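Local atomic coordinates of CytC3 (Streptomyces, PDB entry 3GJA), a protein that probably halogenates an unactivated carbon of an amino acid substrate during biosynthesis, as a nonheme iron halogenase with a beta-barrel fold. Residues P14-V17 and A18-E21. Sequence-based numbering, arbitrary orientation.
Sequences PEEV and ARFE
The guanidinium of Arg19 is bordered by two glutamates of the preceding helical turn: Glu16 lies over one face, with its CA 4.2 Å above the plane but displaced to one side of the group, while OE2 of Glu15 comes in at the border, almost level with it. That edge contact is a salt bridge, OE2 of Glu15 standing 3.5 Å from NH2 of Arg19, a long separation that suggests a loose ion pair. The carboxylate is turned 54° against the guanidinium, so the two groups do not meet as a flat, two-pronged pair. Glu15 reaches out fully extended, whereas Arg19 sets off with CG opposite its backbone N (chi1 -176°) and then bends at chi3, which swings its head back toward the start of the helix. Glu16 runs alongside Arg19 in the same direction, its CG 4.0 Å from NH2 of Arg19; its carboxylate turns instead to the helix start, where OE1 accepts a hydrogen bond from the backbone N of Ser13. One turn round, CG1 of Val17 packs 3.8 Å from OE1 of Glu21. The backbone holds these side chains in step through four successive i to i+4 bonds, from N of Ala18 to O of Pro14 (3.1 Å) through N of Glu21 to O of Val17 (2.9 Å). Phe20, the buried residue, meets the ring of Trp235 and, like Glu16 and Arg19, touches Ile26 on strand 25-30. The arrangement makes up most of the short surface helix 14-23, with an i to i+4 Glu-Arg pair and, from Glu16 to Ser13, the side-chain-to-backbone half of a capping box, laid against an outermost strand of the cupin-type antiparallel sheet.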
loop_
_atom_site.group_PDB
_atom_site.type_symbol
_atom_site.label_atom_id
_atom_site.label_comp_id
_atom_site.label_asym_id
_atom_site.label_seq_id
_atom_site.Cartn_x
_atom_site.Cartn_y
_atom_site.Cartn_z
ATOM N N PRO A 14 -8.577 16.528 -13.606
ATOM C CA PRO A 14 -7.596 16.306 -14.672
ATOM C C PRO A 14 -6.231 16.902 -14.321
ATOM O O PRO A 14 -5.191 16.369 -14.711
ATOM C CB PRO A 14 -8.244 16.983 -15.880
ATOM C CG PRO A 14 -9.090 18.058 -15.253
ATOM C CD PRO A 14 -9.708 17.335 -14.091
ATOM N N GLU A 15 -6.243 18.001 -13.573
ATOM C CA GLU A 15 -5.009 18.663 -13.166
ATOM C C GLU A 15 -4.223 17.800 -12.176
ATOM O O GLU A 15 -3.015 17.598 -12.324
ATOM C CB GLU A 15 -5.321 20.011 -12.514
ATOM C CG GLU A 15 -4.077 20.796 -12.123
ATOM C CD GLU A 15 -4.396 22.083 -11.379
ATOM O OE1 GLU A 15 -5.196 22.893 -11.899
ATOM O OE2 GLU A 15 -3.838 22.289 -10.276
ATOM N N GLU A 16 -4.919 17.299 -11.163
ATOM C CA GLU A 16 -4.291 16.471 -10.148
ATOM C C GLU A 16 -3.668 15.232 -10.772
ATOM O O GLU A 16 -2.574 14.822 -10.390
ATOM C CB GLU A 16 -5.325 16.091 -9.091
ATOM C CG GLU A 16 -5.964 17.310 -8.469
ATOM C CD GLU A 16 -7.049 16.970 -7.484
ATOM O OE1 GLU A 16 -7.951 16.185 -7.841
ATOM O OE2 GLU A 16 -7.007 17.498 -6.353
ATOM N N VAL A 17 -4.366 14.642 -11.737
ATOM C CA VAL A 17 -3.860 13.459 -12.425
ATOM C C VAL A 17 -2.576 13.828 -13.162
ATOM O O VAL A 17 -1.614 13.065 -13.170
ATOM C CB VAL A 17 -4.892 12.916 -13.445
ATOM C CG1 VAL A 17 -4.297 11.752 -14.231
ATOM C CG2 VAL A 17 -6.154 12.466 -12.717
ATOM N N ALA A 18 -2.566 15.010 -13.773
ATOM C CA ALA A 18 -1.402 15.486 -14.512
ATOM C C ALA A 18 -0.222 15.662 -13.567
ATOM O O ALA A 18 0.909 15.294 -13.893
ATOM C CB ALA A 18 -1.718 16.809 -15.199
ATOM N N ARG A 19 -0.503 16.235 -12.402
ATOM C CA ARG A 19 0.506 16.467 -11.378
ATOM C C ARG A 19 1.133 15.132 -10.978
ATOM O O ARG A 19 2.353 15.010 -10.883
ATOM C CB ARG A 19 -0.144 17.122 -10.161
ATOM C CG ARG A 19 0.809 17.512 -9.048
ATOM C CD ARG A 19 0.012 17.897 -7.819
ATOM N NE ARG A 19 -1.088 18.788 -8.177
ATOM C CZ ARG A 19 -2.097 19.098 -7.370
ATOM N NH1 ARG A 19 -2.155 18.591 -6.144
ATOM N NH2 ARG A 19 -3.056 19.913 -7.793
ATOM N N PHE A 20 0.286 14.134 -10.751
ATOM C CA PHE A 20 0.755 12.810 -10.370
ATOM C C PHE A 20 1.618 12.222 -11.477
ATOM O O PHE A 20 2.626 11.566 -11.216
ATOM C CB PHE A 20 -0.428 11.878 -10.117
ATOM C CG PHE A 20 -0.019 10.484 -9.743
ATOM C CD1 PHE A 20 0.212 10.146 -8.412
ATOM C CD2 PHE A 20 0.166 9.515 -10.725
ATOM C CE1 PHE A 20 0.623 8.859 -8.064
ATOM C CE2 PHE A 20 0.577 8.230 -10.388
ATOM C CZ PHE A 20 0.806 7.899 -9.055
ATOM N N GLU A 21 1.209 12.447 -12.719
ATOM C CA GLU A 21 1.952 11.922 -13.851
ATOM C C GLU A 21 3.360 12.490 -13.939
ATOM O O GLU A 21 4.279 11.801 -14.370
ATOM C CB GLU A 21 1.204 12.191 -15.159
ATOM C CG GLU A 21 -0.040 11.336 -15.324
ATOM C CD GLU A 21 -0.717 11.524 -16.672
ATOM O OE1 GLU A 21 -1.725 10.828 -16.928
ATOM O OE2 GLU A 21 -0.247 12.367 -17.474
#